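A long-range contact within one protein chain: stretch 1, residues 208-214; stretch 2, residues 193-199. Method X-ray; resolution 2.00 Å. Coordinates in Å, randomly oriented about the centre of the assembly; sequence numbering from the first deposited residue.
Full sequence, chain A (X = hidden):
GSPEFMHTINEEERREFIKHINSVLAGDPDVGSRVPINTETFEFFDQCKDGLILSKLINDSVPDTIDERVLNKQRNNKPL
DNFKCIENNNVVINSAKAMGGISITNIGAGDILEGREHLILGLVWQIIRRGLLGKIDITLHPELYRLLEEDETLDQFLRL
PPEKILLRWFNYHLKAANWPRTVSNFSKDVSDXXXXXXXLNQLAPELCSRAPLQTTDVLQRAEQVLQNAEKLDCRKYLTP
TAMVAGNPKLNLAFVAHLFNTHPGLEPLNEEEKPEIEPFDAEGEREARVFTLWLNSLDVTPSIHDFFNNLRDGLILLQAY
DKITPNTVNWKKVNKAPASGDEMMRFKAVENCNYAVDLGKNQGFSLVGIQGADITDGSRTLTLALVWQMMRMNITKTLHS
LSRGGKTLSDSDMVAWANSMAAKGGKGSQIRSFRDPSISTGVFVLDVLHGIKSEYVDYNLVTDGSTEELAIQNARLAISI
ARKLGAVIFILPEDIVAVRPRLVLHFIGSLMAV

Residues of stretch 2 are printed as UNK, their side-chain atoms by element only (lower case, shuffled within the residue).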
# COMPACT_ATOMS: atom_id res chain seq x y z
N CYS A 208 -31.10 -17.28 4.42
CA CYS A 208 -30.63 -17.83 3.16
C CYS A 208 -30.66 -19.36 3.16
O CYS A 208 -30.05 -20.01 4.01
CB CYS A 208 -29.20 -17.34 2.89
SG CYS A 208 -29.03 -15.54 3.02
N SER A 209 -31.37 -19.92 2.18
CA SER A 209 -31.51 -21.36 2.04
C SER A 209 -30.66 -21.88 0.89
O SER A 209 -30.02 -21.10 0.18
CB SER A 209 -32.98 -21.71 1.80
OG SER A 209 -33.15 -23.11 1.61
N ARG A 210 -30.66 -23.20 0.70
CA ARG A 210 -29.90 -23.82 -0.38
C ARG A 210 -30.78 -24.02 -1.61
O ARG A 210 -30.38 -24.71 -2.56
CB ARG A 210 -29.30 -25.16 0.08
CG ARG A 210 -28.15 -25.05 1.08
CD ARG A 210 -27.44 -26.41 1.28
NE ARG A 210 -26.29 -26.33 2.18
CZ ARG A 210 -25.42 -27.32 2.40
NH1 ARG A 210 -25.56 -28.48 1.78
NH2 ARG A 210 -24.40 -27.14 3.23
N ALA A 211 -31.96 -23.41 -1.61
CA ALA A 211 -32.89 -23.54 -2.73
C ALA A 211 -32.28 -23.15 -4.09
O ALA A 211 -32.56 -23.78 -5.10
CB ALA A 211 -34.15 -22.72 -2.47
N PRO A 212 -31.44 -22.10 -4.13
CA PRO A 212 -30.85 -21.71 -5.41
C PRO A 212 -30.09 -22.86 -6.08
O PRO A 212 -29.96 -22.91 -7.30
CB PRO A 212 -29.93 -20.55 -5.02
CG PRO A 212 -30.66 -19.93 -3.88
CD PRO A 212 -31.08 -21.13 -3.07
N LEU A 213 -29.58 -23.77 -5.26
CA LEU A 213 -28.84 -24.91 -5.80
C LEU A 213 -29.73 -25.69 -6.77
O LEU A 213 -29.22 -26.33 -7.70
CB LEU A 213 -28.39 -25.82 -4.65
CG LEU A 213 -27.34 -25.21 -3.72
CD1 LEU A 213 -27.04 -26.16 -2.56
CD2 LEU A 213 -26.08 -24.91 -4.51
N GLN A 214 -31.04 -25.60 -6.58
CA GLN A 214 -32.02 -26.30 -7.41
C GLN A 214 -32.38 -25.58 -8.72
O GLN A 214 -33.06 -26.15 -9.58
CB GLN A 214 -33.30 -26.55 -6.61
CG GLN A 214 -33.06 -27.22 -5.27
CD GLN A 214 -32.17 -28.44 -5.38
OE1 GLN A 214 -32.37 -29.29 -6.25
NE2 GLN A 214 -31.18 -28.54 -4.49
N UNK A 193 -22.47 -19.83 -8.77
CA UNK A 193 -23.35 -19.49 -7.66
C UNK A 193 -23.57 -20.51 -6.57
O UNK A 193 -24.23 -20.21 -5.57
N UNK A 194 -23.03 -21.72 -6.73
CA UNK A 194 -23.18 -22.77 -5.74
C UNK A 194 -22.44 -22.50 -4.44
O UNK A 194 -23.02 -22.58 -3.36
c UNK A 194 -23.70 -24.79 -7.22
c UNK A 194 -23.29 -26.21 -7.57
o UNK A 194 -24.01 -26.87 -8.35
c UNK A 194 -22.71 -24.11 -6.29
o UNK A 194 -22.25 -26.68 -7.06
N UNK A 195 -21.15 -22.21 -4.53
CA UNK A 195 -20.38 -21.95 -3.33
C UNK A 195 -20.89 -20.75 -2.54
O UNK A 195 -20.87 -20.75 -1.31
n UNK A 195 -17.27 -23.15 -4.92
c UNK A 195 -18.30 -23.17 -4.09
c UNK A 195 -18.90 -21.83 -3.67
o UNK A 195 -18.77 -24.21 -3.64
N UNK A 196 -21.35 -19.73 -3.26
CA UNK A 196 -21.90 -18.54 -2.61
C UNK A 196 -23.16 -18.93 -1.84
O UNK A 196 -23.35 -18.53 -0.68
o UNK A 196 -17.93 -14.21 -5.50
c UNK A 196 -22.24 -17.47 -3.65
c UNK A 196 -20.04 -15.25 -5.85
c UNK A 196 -18.89 -15.58 -3.76
c UNK A 196 -18.95 -15.01 -5.03
c UNK A 196 -21.06 -16.64 -4.13
c UNK A 196 -21.08 -16.05 -5.40
c UNK A 196 -19.96 -16.39 -3.32
N UNK A 197 -24.03 -19.71 -2.48
CA UNK A 197 -25.28 -20.15 -1.85
C UNK A 197 -25.01 -20.93 -0.56
O UNK A 197 -25.67 -20.71 0.45
o UNK A 197 -26.54 -20.26 -3.93
c UNK A 197 -27.32 -21.62 -2.09
c UNK A 197 -26.10 -21.04 -2.81
N UNK A 198 -24.06 -21.86 -0.60
CA UNK A 198 -23.73 -22.64 0.59
C UNK A 198 -23.14 -21.72 1.65
O UNK A 198 -23.47 -21.83 2.84
c UNK A 198 -23.38 -24.76 -0.73
c UNK A 198 -22.74 -23.78 0.25
c UNK A 198 -22.33 -24.52 1.51
N UNK A 199 -22.27 -20.80 1.23
CA UNK A 199 -21.65 -19.86 2.16
C UNK A 199 -22.72 -19.03 2.87
O UNK A 199 -22.75 -18.95 4.09
c UNK A 199 -19.38 -18.22 3.43
c UNK A 199 -20.14 -17.72 2.21
c UNK A 199 -20.69 -18.91 1.41
c UNK A 199 -19.24 -16.86 1.33
O HOH W 1 -27.91 -19.39 0.21

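Position 193 has four backbone atoms and no side-chain atoms. Its phi of 77° and psi of -6° favour a residue without a CB, and it sits at the N-cap position, right before the helix. With nothing beyond CA, the residue is Gly 193. It makes no contact with stretch 1; its carbonyl oxygen accepts the hydrogen bond from N of position 197, at 3.1 Å.

Position 194 opens the helix with three side-chain carbons in an unbranched chain, the last carrying two oxygens. That terminal pair identifies a carboxylate, and three carbons make it Glu 194. Its CA-to-CB bond points sideways to stretch 1, and the closest approach is aliphatic: CG of Glu 194 lies 3.6 Å from CD2 of Leu 213. OE1 of Glu 194 is hydrogen-bonded elsewhere in the structure.

Position 195 carries two side-chain carbons, the second bonded to one oxygen and one nitrogen. This is a carboxamide on a short stem, hence Asn 195. Its CA-to-CB bond points away from stretch 1, the side chain makes no contact with that stretch, and both polar ends are hydrogen-bonded elsewhere.

Position 196 has one carbon leading to a six-carbon ring that bears a single oxygen: a phenol, so Tyr 196. The side chain is out of reach of stretch 1 and takes no part in the contact.

Position 197 branches at once, its CB carrying one oxygen and one carbon. The carbon lies 3.6 Å from O of Ser 209 and 3.8 Å from CA of Arg 210, while the oxygen lies 3.6 Å from CB of Pro 212. One hydroxyl and one methyl on CB define Thr 197. With chi1 at -66° (m), its OG1 donates to O of Gly 193 at 2.8 Å, turning the hydroxyl back onto the helix start. The methyl also meets the leucine of stretch 1, CG2 of Thr 197 being 3.9 Å from CG of Leu 213.

Position 198 also branches at CB, but into two carbons, with no heteroatom; it approaches the side chains of Arg 210 and Leu 213. It is Val 198. Its CG1 lies 3.8 Å from NH2 of Arg 210, its CG2 covers one face of the guanidinium, and CG2 is 4.3 Å from CD1 of Leu 213.

Position 199 has four side-chain carbons, forked at the second, which gives Leu 199. It is out of reach of stretch 1.

The contact therefore rests on 194, 197 and 198, spaced so that one side of the helix meets stretch 1. Leu 213 touches all three, its side-chain end coming nearer although its CA-to-CB bond points sideways. No direct hydrogen bond crosses the 308 Å² of buried surface; packing is supplemented by water 1, which donates to O of Thr 197 at 2.6 Å and to O of Ser 209 at 2.7 Å, linking the two backbones.

Stretch 2, residues 193-199: GENYTVL
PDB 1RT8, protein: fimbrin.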